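Local coordinates for dual specificity protein phosphatase 8 (Homo sapiens, PDB 4JMK) that probably removes phosphate from phosphotyrosine, phosphoserine and phosphothreonine in proteins and negatively regulates mitogen-activated protein kinases, at residues H9-Q15 and Q83-L89; Y31-N37 and R49-I55; S70-D75 and I98-Y102. The protein carries 1 engineered substitution. All coordinates share one frame. Residue numbers count along the deposited sequence, not the author numbering.

Contacts 1 and 2 lie in one mixed sheet, and contact 3 joins two helices that pack against it. Strands 83-87 and 29-34 are neighbours: Ile85 O lies 2.8 Å from Leu33 N, and His87 O lies 2.9 Å from Ala35 N, both probable hydrogen bonds. Contact 1 carries the predicted active-site position, here the engineered Ser88 (natural Cys). Contact 2 comes close, with Ser88 CB 3.3 Å from Ala35 O. Contact 3 meets contact 1 through His9 NE2 and Tyr102 OH, 2.9 Å apart. It meets contact 2 through Phe73, whose CB is 3.6 Å from Met51 SD. Contact centres are 10 to 11 Å apart. Contact 2 is nested within the loop contact 1 closes.

Contact 1: H9-Q15 and Q83-L89; sequences HLYLGSQ and QVIVHSL. Engineered in segment 83-89: Ser88 (natural residue Cys). With SO4 (sulfate ion), chain C.
This is a parallel strand pairing within the central sheet of the phosphatase catalytic domain, leading into its phosphate-binding loop. Strands 10-13 and 83-87 have extended backbones, approach to 4.6 Å between axes and cross at -27°. The register pairs Leu10 with Val84, Tyr11 with Ile85 and Leu12 with Val86. Hydrogen bonds alternate: Val84 N to His9 O, Tyr11 N to Val84 O and Val86 N to Tyr11 O, each 2.9 Å, then Gly13 N to Val86 O, 3.0 Å. Leu10 (t, p) and Leu12 (t, p) share a face with Val84 (p) and Val86 (t); Leu10 CD1 lies 3.6 Å from Val86 CG2. On the other face, Tyr11 (m) sets CB 4.0 Å from CG1 of Ile85 (t, t). Further on, Gln15 N donates to Leu89 O at 3.0 Å, and His87 ND1 to Ser88 O at 3.1 Å. The engineered Ser88, natural Cys, occupies the predicted phosphocysteine position. Ser88 OG donates to sulfate O4 at a very short 2.5 Å, and Leu89 N lies 3.0 Å from sulfate O1. Arg94 NE and the backbone N atoms of Ala90, Ile92 and Ser93 also bind this sulfate, consistent with its mimicking substrate phosphate.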
loop_
_atom_site.group_PDB
_atom_site.type_symbol
_atom_site.label_atom_id
_atom_site.label_comp_id
_atom_site.label_asym_id
_atom_site.label_seq_id
_atom_site.Cartn_x
_atom_site.Cartn_y
_atom_site.Cartn_z
ATOM N N HIS A 9 8.228 0.163 -9.030
ATOM C CA HIS A 9 8.684 -0.515 -7.819
ATOM C C HIS A 9 7.520 -0.964 -6.942
ATOM O O HIS A 9 7.729 -1.536 -5.885
ATOM C CB HIS A 9 9.625 0.381 -7.010
ATOM C CG HIS A 9 9.011 1.681 -6.580
ATOM N ND1 HIS A 9 8.620 2.655 -7.480
ATOM C CD2 HIS A 9 8.738 2.176 -5.347
ATOM C CE1 HIS A 9 8.128 3.686 -6.816
ATOM N NE2 HIS A 9 8.192 3.426 -5.522
ATOM N N LEU A 10 6.288 -0.706 -7.367
ATOM C CA LEU A 10 5.148 -0.955 -6.466
ATOM C C LEU A 10 4.023 -1.763 -7.114
ATOM O O LEU A 10 3.390 -1.312 -8.094
ATOM C CB LEU A 10 4.603 0.392 -5.941
ATOM C CG LEU A 10 3.354 0.320 -5.056
ATOM C CD1 LEU A 10 3.683 -0.379 -3.747
ATOM C CD2 LEU A 10 2.834 1.726 -4.794
ATOM N N TYR A 11 3.785 -2.950 -6.552
ATOM C CA TYR A 11 2.705 -3.845 -6.966
ATOM C C TYR A 11 1.614 -3.913 -5.914
ATOM O O TYR A 11 1.880 -3.737 -4.717
ATOM C CB TYR A 11 3.242 -5.266 -7.165
ATOM C CG TYR A 11 4.152 -5.406 -8.354
ATOM C CD1 TYR A 11 5.475 -5.001 -8.283
ATOM C CD2 TYR A 11 3.692 -5.971 -9.543
ATOM C CE1 TYR A 11 6.319 -5.128 -9.370
ATOM C CE2 TYR A 11 4.532 -6.108 -10.634
ATOM C CZ TYR A 11 5.847 -5.684 -10.538
ATOM O OH TYR A 11 6.699 -5.807 -11.616
ATOM N N LEU A 12 0.390 -4.204 -6.365
ATOM C CA LEU A 12 -0.762 -4.354 -5.479
ATOM C C LEU A 12 -1.434 -5.698 -5.799
ATOM O O LEU A 12 -1.713 -5.991 -6.961
ATOM C CB LEU A 12 -1.731 -3.180 -5.713
ATOM C CG LEU A 12 -2.995 -3.040 -4.873
ATOM C CD1 LEU A 12 -2.628 -3.056 -3.400
ATOM C CD2 LEU A 12 -3.728 -1.744 -5.244
ATOM N N GLY A 13 -1.667 -6.530 -4.791
ATOM C CA GLY A 13 -2.201 -7.854 -5.071
ATOM C C GLY A 13 -2.908 -8.510 -3.908
ATOM O O GLY A 13 -3.190 -7.858 -2.896
ATOM N N SER A 14 -3.197 -9.806 -4.067
ATOM C CA SER A 14 -3.986 -10.578 -3.104
ATOM C C SER A 14 -3.116 -11.571 -2.350
ATOM O O SER A 14 -1.944 -11.770 -2.692
ATOM C CB SER A 14 -5.063 -11.372 -3.838
ATOM O OG SER A 14 -4.470 -12.359 -4.672
ATOM N N GLN A 15 -3.699 -12.213 -1.340
ATOM C CA GLN A 15 -3.011 -13.305 -0.657
ATOM C C GLN A 15 -2.609 -14.400 -1.648
ATOM O O GLN A 15 -1.486 -14.911 -1.598
ATOM C CB GLN A 15 -3.889 -13.900 0.460
ATOM C CG GLN A 15 -3.293 -15.180 1.056
ATOM C CD GLN A 15 -4.077 -15.689 2.245
ATOM O OE1 GLN A 15 -4.272 -14.971 3.226
ATOM N NE2 GLN A 15 -4.540 -16.928 2.161
ATOM N N GLN A 83 11.475 -4.265 -6.027
ATOM C CA GLN A 83 10.025 -4.135 -6.124
ATOM C C GLN A 83 9.393 -4.655 -4.844
ATOM O O GLN A 83 9.886 -5.624 -4.258
ATOM C CB GLN A 83 9.484 -4.927 -7.322
ATOM C CG GLN A 83 9.991 -4.444 -8.675
ATOM C CD GLN A 83 11.281 -5.130 -9.056
ATOM O OE1 GLN A 83 11.279 -6.304 -9.436
ATOM N NE2 GLN A 83 12.395 -4.414 -8.936
ATOM N N VAL A 84 8.307 -4.009 -4.413
ATOM C CA VAL A 84 7.572 -4.428 -3.223
ATOM C C VAL A 84 6.136 -4.697 -3.637
ATOM O O VAL A 84 5.588 -3.977 -4.482
ATOM C CB VAL A 84 7.637 -3.348 -2.101
ATOM C CG1 VAL A 84 7.229 -1.984 -2.636
ATOM C CG2 VAL A 84 6.765 -3.728 -0.909
ATOM N N ILE A 85 5.537 -5.751 -3.090
ATOM C CA ILE A 85 4.113 -5.944 -3.277
ATOM C C ILE A 85 3.396 -5.622 -1.977
ATOM O O ILE A 85 3.808 -6.051 -0.882
ATOM C CB ILE A 85 3.761 -7.372 -3.756
ATOM C CG1 ILE A 85 2.252 -7.506 -3.972
ATOM C CG2 ILE A 85 4.238 -8.401 -2.773
ATOM C CD1 ILE A 85 1.821 -8.911 -4.334
ATOM N N VAL A 86 2.340 -4.831 -2.108
ATOM C CA VAL A 86 1.462 -4.553 -0.990
ATOM C C VAL A 86 0.225 -5.410 -1.210
ATOM O O VAL A 86 -0.384 -5.371 -2.285
ATOM C CB VAL A 86 1.046 -3.090 -0.967
ATOM C CG1 VAL A 86 0.223 -2.818 0.278
ATOM C CG2 VAL A 86 2.271 -2.224 -0.973
ATOM N N HIS A 87 -0.148 -6.195 -0.205
ATOM C CA HIS A 87 -1.274 -7.105 -0.367
ATOM C C HIS A 87 -2.098 -7.196 0.896
ATOM O O HIS A 87 -1.653 -6.814 1.984
ATOM C CB HIS A 87 -0.793 -8.518 -0.747
ATOM C CG HIS A 87 -0.270 -9.305 0.412
ATOM N ND1 HIS A 87 -1.072 -10.132 1.180
ATOM C CD2 HIS A 87 0.969 -9.382 0.956
ATOM C CE1 HIS A 87 -0.348 -10.679 2.137
ATOM N NE2 HIS A 87 0.893 -10.243 2.027
ATOM N N SER A 88 -3.320 -7.690 0.738
ATOM C CA SER A 88 -4.121 -8.103 1.875
ATOM C C SER A 88 -4.756 -9.426 1.475
ATOM O O SER A 88 -4.150 -10.189 0.726
ATOM C CB SER A 88 -5.151 -7.025 2.217
ATOM O OG SER A 88 -5.644 -6.404 1.041
ATOM N N LEU A 89 -5.964 -9.715 1.944
ATOM C CA LEU A 89 -6.593 -10.971 1.553
ATOM C C LEU A 89 -6.980 -10.938 0.076
ATOM O O LEU A 89 -6.561 -11.796 -0.713
ATOM C CB LEU A 89 -7.819 -11.259 2.425
ATOM C CG LEU A 89 -8.521 -12.604 2.177
ATOM C CD1 LEU A 89 -7.529 -13.739 2.273
ATOM C CD2 LEU A 89 -9.625 -12.801 3.178
HETATM S S SO4 C . -8.860 -6.560 1.480
HETATM O O1 SO4 C . -8.420 -7.926 1.763
HETATM O O2 SO4 C . -8.830 -5.814 2.734
HETATM O O3 SO4 C . -10.217 -6.607 0.963
HETATM O O4 SO4 C . -8.012 -5.924 0.503
#

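Contact 2: Y31-N37 and R49-I55; sequences YVLNASN and RFMRVPI. With SO4 (sulfate ion), chain D.
Backbone hydrogen bonds define this parallel edge pairing of strands 31-34 and 50-52 in the sheet of the dual specificity phosphatase catalytic domain. The axes of the two short strands come within 4.8 Å, with 5° between their directions. The register sets Val32 beside Phe50, Leu33 beside Met51 and Asn34 beside Arg52. Val32 N donates to Arg49 O and Met51 N to Val32 O, both at 3.0 Å. Asn34 N then donates to Met51 O at 2.9 Å, and Val53 N to Asn34 O at 2.8 Å. Pro54 (phi/psi -78/77) centres an inverse gamma turn.

Apolar contacts fall on both faces. Leu33 (t, p) brings CD1 to 3.6 Å from CG of Met51 (t, t, t) and to 4.0 Å from CG2 of Val53 (t). On the other face, Val32 CG1 lies 4.0 Å from Phe50 CD1. Near the start of the pair, Arg49 CG makes a CH-pi contact over the Tyr31 ring, 3.9 Å from its centroid.

A polar side chain ties the C-terminal ends together: Arg52 NH1 donates to Ser36 O at 2.9 Å, and Arg52 NH2 bonds Cys39 O. Within segment 31-37, Ser36 OG donates to Asn34 OD1 at 2.7 Å. The backbone Asn37 N donates to O4 of a sulfate at 2.9 Å.

The Ala35 side chain lies about 5 Å from that of Ser88, the predicted active-site position. Strand 50-52 is one edge of the sheet. Strand 29-34 bonds on to strand 83-87, while Leu33 and Val53 pack on Ser70, and Met51 on Phe73, of helix 67-79.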
loop_
_atom_site.group_PDB
_atom_site.type_symbol
_atom_site.label_atom_id
_atom_site.label_comp_id
_atom_site.label_asym_id
_atom_site.label_seq_id
_atom_site.Cartn_x
_atom_site.Cartn_y
_atom_site.Cartn_z
ATOM N N TYR A 31 10.338 -7.825 -1.714
ATOM C CA TYR A 31 9.769 -7.123 -0.554
ATOM C C TYR A 31 8.256 -7.313 -0.491
ATOM O O TYR A 31 7.581 -7.269 -1.527
ATOM C CB TYR A 31 10.019 -5.618 -0.670
ATOM C CG TYR A 31 11.397 -5.153 -0.265
ATOM C CD1 TYR A 31 12.498 -5.389 -1.072
ATOM C CD2 TYR A 31 11.583 -4.441 0.909
ATOM C CE1 TYR A 31 13.751 -4.937 -0.712
ATOM C CE2 TYR A 31 12.829 -3.987 1.280
ATOM C CZ TYR A 31 13.906 -4.238 0.468
ATOM O OH TYR A 31 15.149 -3.786 0.836
ATOM N N VAL A 32 7.735 -7.470 0.721
ATOM C CA VAL A 32 6.296 -7.674 0.941
ATOM C C VAL A 32 5.764 -6.817 2.086
ATOM O O VAL A 32 6.284 -6.863 3.216
ATOM C CB VAL A 32 5.962 -9.144 1.261
ATOM C CG1 VAL A 32 4.465 -9.280 1.681
ATOM C CG2 VAL A 32 6.255 -10.037 0.051
ATOM N N LEU A 33 4.724 -6.039 1.786
ATOM C CA LEU A 33 3.977 -5.300 2.798
ATOM C C LEU A 33 2.610 -5.959 2.925
ATOM O O LEU A 33 1.796 -5.906 2.004
ATOM C CB LEU A 33 3.830 -3.827 2.392
ATOM C CG LEU A 33 3.208 -2.863 3.400
ATOM C CD1 LEU A 33 3.853 -2.981 4.726
ATOM C CD2 LEU A 33 3.335 -1.413 2.891
ATOM N N ASN A 34 2.382 -6.590 4.069
ATOM C CA ASN A 34 1.219 -7.437 4.312
ATOM C C ASN A 34 0.265 -6.681 5.220
ATOM O O ASN A 34 0.537 -6.519 6.420
ATOM C CB ASN A 34 1.722 -8.708 4.998
ATOM C CG ASN A 34 0.621 -9.692 5.339
ATOM O OD1 ASN A 34 -0.542 -9.327 5.512
ATOM N ND2 ASN A 34 1.003 -10.953 5.491
ATOM N N ALA A 35 -0.846 -6.212 4.652
ATOM C CA ALA A 35 -1.807 -5.410 5.407
ATOM C C ALA A 35 -2.942 -6.301 5.869
ATOM O O ALA A 35 -4.020 -6.300 5.272
ATOM C CB ALA A 35 -2.343 -4.272 4.546
ATOM N N SER A 36 -2.688 -7.082 6.916
ATOM C CA SER A 36 -3.672 -8.027 7.440
ATOM C C SER A 36 -3.165 -8.617 8.743
ATOM O O SER A 36 -1.977 -8.505 9.051
ATOM C CB SER A 36 -3.877 -9.174 6.455
ATOM O OG SER A 36 -2.835 -10.129 6.611
ATOM N N ASN A 37 -4.056 -9.249 9.511
ATOM C CA ASN A 37 -3.636 -10.013 10.682
ATOM C C ASN A 37 -3.471 -11.486 10.336
ATOM O O ASN A 37 -2.643 -12.189 10.925
ATOM C CB ASN A 37 -4.667 -9.904 11.821
ATOM C CG ASN A 37 -4.688 -8.534 12.461
ATOM O OD1 ASN A 37 -3.663 -8.036 12.928
ATOM N ND2 ASN A 37 -5.863 -7.909 12.476
ATOM N N ARG A 49 12.900 -8.052 4.671
ATOM C CA ARG A 49 12.193 -7.474 3.535
ATOM C C ARG A 49 10.679 -7.643 3.691
ATOM O O ARG A 49 9.930 -7.656 2.710
ATOM C CB ARG A 49 12.685 -8.120 2.240
ATOM C CG ARG A 49 14.157 -7.793 1.935
ATOM C CD ARG A 49 14.697 -8.689 0.838
ATOM N NE ARG A 49 16.003 -8.263 0.345
ATOM C CZ ARG A 49 17.168 -8.546 0.926
ATOM N NH1 ARG A 49 17.214 -9.250 2.058
ATOM N NH2 ARG A 49 18.296 -8.109 0.374
ATOM N N PHE A 50 10.239 -7.760 4.937
ATOM C CA PHE A 50 8.831 -8.009 5.225
ATOM C C PHE A 50 8.319 -7.041 6.271
ATOM O O PHE A 50 8.997 -6.794 7.265
ATOM C CB PHE A 50 8.651 -9.434 5.756
ATOM C CG PHE A 50 7.232 -9.753 6.157
ATOM C CD1 PHE A 50 6.275 -10.064 5.187
ATOM C CD2 PHE A 50 6.847 -9.720 7.492
ATOM C CE1 PHE A 50 4.971 -10.352 5.549
ATOM C CE2 PHE A 50 5.537 -10.013 7.861
ATOM C CZ PHE A 50 4.602 -10.325 6.885
ATOM N N MET A 51 7.115 -6.516 6.064
ATOM C CA MET A 51 6.476 -5.673 7.077
ATOM C C MET A 51 4.997 -5.993 7.158
ATOM O O MET A 51 4.326 -6.082 6.128
ATOM C CB MET A 51 6.652 -4.190 6.744
ATOM C CG MET A 51 5.856 -3.271 7.683
ATOM S SD MET A 51 6.006 -1.532 7.225
ATOM C CE MET A 51 4.743 -0.801 8.283
ATOM N N ARG A 52 4.487 -6.171 8.373
ATOM C CA ARG A 52 3.050 -6.380 8.570
ATOM C C ARG A 52 2.381 -5.096 9.061
ATOM O O ARG A 52 2.916 -4.418 9.936
ATOM C CB ARG A 52 2.794 -7.506 9.584
ATOM C CG ARG A 52 1.293 -7.815 9.801
ATOM C CD ARG A 52 1.039 -9.055 10.689
ATOM N NE ARG A 52 1.625 -10.281 10.144
ATOM C CZ ARG A 52 1.046 -11.055 9.224
ATOM N NH1 ARG A 52 -0.152 -10.744 8.728
ATOM N NH2 ARG A 52 1.658 -12.152 8.804
ATOM N N VAL A 53 1.230 -4.767 8.476
ATOM C CA VAL A 53 0.316 -3.766 9.039
ATOM C C VAL A 53 -0.890 -4.540 9.561
ATOM O O VAL A 53 -1.761 -4.945 8.782
ATOM C CB VAL A 53 -0.142 -2.745 7.989
ATOM C CG1 VAL A 53 -1.141 -1.750 8.607
ATOM C CG2 VAL A 53 1.051 -2.012 7.436
ATOM N N PRO A 54 -0.918 -4.787 10.879
ATOM C CA PRO A 54 -1.850 -5.741 11.483
ATOM C C PRO A 54 -3.263 -5.178 11.622
ATOM O O PRO A 54 -3.681 -4.811 12.721
ATOM C CB PRO A 54 -1.223 -6.005 12.859
ATOM C CG PRO A 54 -0.538 -4.718 13.203
ATOM C CD PRO A 54 -0.041 -4.154 11.884
ATOM N N ILE A 55 -3.997 -5.124 10.515
ATOM C CA ILE A 55 -5.347 -4.559 10.537
ATOM C C ILE A 55 -6.389 -5.462 9.877
ATOM O O ILE A 55 -6.096 -6.172 8.913
ATOM C CB ILE A 55 -5.384 -3.174 9.850
ATOM C CG1 ILE A 55 -4.932 -3.286 8.386
ATOM C CG2 ILE A 55 -4.520 -2.179 10.612
ATOM C CD1 ILE A 55 -5.014 -1.983 7.603
HETATM S S SO4 D . -7.853 -10.295 9.558
HETATM O O1 SO4 D . -7.737 -11.582 10.234
HETATM O O2 SO4 D . -7.958 -9.253 10.577
HETATM O O3 SO4 D . -9.061 -10.302 8.734
HETATM O O4 SO4 D . -6.678 -10.054 8.721
HETATM O O HOH W 1 17.694 -5.084 -0.407
#

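Contact 3: S70-D75 and I98-Y102; sequences SIEFID and IAIAY
Tyr102 lays its ring against Ile74, which sits over one face. Ile74 CG2 is 3.7 Å from the ring centroid and 24° off the ring normal, a CH-pi contact. The ring atom nearest Ile74 CG2 is Tyr102 CE1, at 3.4 Å. The tyrosine reaches across with chi1 t and chi2 82°, while Ile74 is m, t. Ile71, also m, t, brings CG2 to 3.8 Å from Tyr102 CD1. At the end of the ring, Tyr102 OH donates to Asp75 OD1 at 2.7 Å. The same hydroxyl is also hydrogen-bonded to His9 NE2, so it joins helix 67-79 to the residue just before strand 10-13.

Both segments are regular alpha-helix. Within them, Ile74 N bonds Ser70 O at 3.0 Å, Asp75 N bonds Ile71 O at 2.9 Å, and Tyr102 N bonds Ile98 O at 2.9 Å. The short axes approach to 10.1 Å and cross steeply at -75°. The nearest CA atoms are those of Ile71 and Tyr102, 5.7 Å apart. This is buried helix-helix packing in the alpha/beta fold of the dual specificity phosphatases. Helix 94-107 follows the loop that begins at the predicted active-site position, and helix 67-79 precedes strand 83-87.

Away from the ring the contact is mostly carbon packing. Ser70 CB lies 3.9 Å from CG2 of Ile98 (m, t), and Ile74 CD1 lies 4.4 Å from Ile98 CG2. Ser70 OG is hydrogen-bonded to Trp66 O, just before helix 67-79. Ile71 CD1 is 3.8 Å from Ala101 O. Tyr138 of helix 129-148 touches both Ile71 and Ala101.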
loop_
_atom_site.group_PDB
_atom_site.type_symbol
_atom_site.label_atom_id
_atom_site.label_comp_id
_atom_site.label_asym_id
_atom_site.label_seq_id
_atom_site.Cartn_x
_atom_site.Cartn_y
_atom_site.Cartn_z
ATOM N N SER A 70 4.395 2.551 6.478
ATOM C CA SER A 70 4.178 1.787 5.242
ATOM C C SER A 70 4.857 2.466 4.056
ATOM O O SER A 70 5.532 1.829 3.246
ATOM C CB SER A 70 2.673 1.689 4.959
ATOM O OG SER A 70 1.983 1.017 5.998
ATOM N N ILE A 71 4.689 3.777 3.955
ATOM C CA ILE A 71 5.341 4.541 2.899
ATOM C C ILE A 71 6.875 4.472 2.996
ATOM O O ILE A 71 7.560 4.291 1.985
ATOM C CB ILE A 71 4.792 5.986 2.896
ATOM C CG1 ILE A 71 3.329 5.960 2.438
ATOM C CG2 ILE A 71 5.618 6.920 2.011
ATOM C CD1 ILE A 71 2.598 7.300 2.605
ATOM N N GLU A 72 7.410 4.610 4.203
ATOM C CA GLU A 72 8.846 4.447 4.447
ATOM C C GLU A 72 9.360 3.072 3.962
ATOM O O GLU A 72 10.414 2.977 3.319
ATOM C CB GLU A 72 9.114 4.624 5.950
ATOM C CG GLU A 72 10.557 4.438 6.387
ATOM C CD GLU A 72 10.700 4.307 7.906
ATOM O OE1 GLU A 72 11.231 5.244 8.542
ATOM O OE2 GLU A 72 10.290 3.264 8.465
ATOM N N PHE A 73 8.609 2.016 4.265
ATOM C CA PHE A 73 8.962 0.667 3.827
ATOM C C PHE A 73 9.025 0.579 2.303
ATOM O O PHE A 73 9.970 0.005 1.735
ATOM C CB PHE A 73 7.942 -0.339 4.377
ATOM C CG PHE A 73 8.247 -1.787 4.032
ATOM C CD1 PHE A 73 9.289 -2.468 4.661
ATOM C CD2 PHE A 73 7.479 -2.462 3.091
ATOM C CE1 PHE A 73 9.566 -3.805 4.347
ATOM C CE2 PHE A 73 7.746 -3.792 2.764
ATOM C CZ PHE A 73 8.794 -4.474 3.405
ATOM N N ILE A 74 8.008 1.121 1.637
ATOM C CA ILE A 74 7.973 1.101 0.175
ATOM C C ILE A 74 9.161 1.877 -0.381
ATOM O O ILE A 74 9.791 1.436 -1.353
ATOM C CB ILE A 74 6.635 1.663 -0.379
ATOM C CG1 ILE A 74 5.479 0.713 -0.018
ATOM C CG2 ILE A 74 6.713 1.892 -1.908
ATOM C CD1 ILE A 74 4.105 1.339 -0.180
ATOM N N ASP A 75 9.495 3.007 0.240
ATOM C CA ASP A 75 10.675 3.761 -0.204
ATOM C C ASP A 75 12.008 3.053 0.091
ATOM O O ASP A 75 13.005 3.284 -0.604
ATOM C CB ASP A 75 10.656 5.181 0.370
ATOM C CG ASP A 75 9.635 6.064 -0.330
ATOM O OD1 ASP A 75 9.427 5.872 -1.552
ATOM O OD2 ASP A 75 9.047 6.947 0.334
ATOM N N ILE A 98 -3.407 1.659 1.212
ATOM C CA ILE A 98 -1.988 1.978 1.402
ATOM C C ILE A 98 -1.331 2.459 0.109
ATOM O O ILE A 98 -0.616 3.473 0.111
ATOM C CB ILE A 98 -1.228 0.795 2.028
ATOM C CG1 ILE A 98 -1.686 0.627 3.479
ATOM C CG2 ILE A 98 0.310 1.007 1.963
ATOM C CD1 ILE A 98 -1.215 -0.670 4.154
ATOM N N ALA A 99 -1.593 1.760 -0.997
ATOM C CA ALA A 99 -1.071 2.171 -2.304
ATOM C C ALA A 99 -1.524 3.579 -2.665
ATOM O O ALA A 99 -0.733 4.380 -3.195
ATOM C CB ALA A 99 -1.507 1.190 -3.382
ATOM N N ILE A 100 -2.793 3.878 -2.395
ATOM C CA ILE A 100 -3.330 5.216 -2.697
ATOM C C ILE A 100 -2.608 6.269 -1.876
ATOM O O ILE A 100 -2.197 7.293 -2.416
ATOM C CB ILE A 100 -4.865 5.303 -2.473
ATOM C CG1 ILE A 100 -5.572 4.377 -3.466
ATOM C CG2 ILE A 100 -5.361 6.742 -2.676
ATOM C CD1 ILE A 100 -7.016 4.031 -3.101
ATOM N N ALA A 101 -2.445 6.026 -0.578
ATOM C CA ALA A 101 -1.715 6.972 0.271
ATOM C C ALA A 101 -0.276 7.186 -0.214
ATOM O O ALA A 101 0.252 8.300 -0.153
ATOM C CB ALA A 101 -1.731 6.504 1.729
ATOM N N TYR A 102 0.372 6.122 -0.681
ATOM C CA TYR A 102 1.745 6.253 -1.151
ATOM C C TYR A 102 1.834 7.216 -2.333
ATOM O O TYR A 102 2.752 8.042 -2.418
ATOM C CB TYR A 102 2.326 4.888 -1.547
ATOM C CG TYR A 102 3.740 5.019 -2.054
ATOM C CD1 TYR A 102 4.812 5.091 -1.169
ATOM C CD2 TYR A 102 4.007 5.103 -3.415
ATOM C CE1 TYR A 102 6.120 5.239 -1.639
ATOM C CE2 TYR A 102 5.306 5.246 -3.889
ATOM C CZ TYR A 102 6.349 5.310 -2.993
ATOM O OH TYR A 102 7.634 5.455 -3.459
#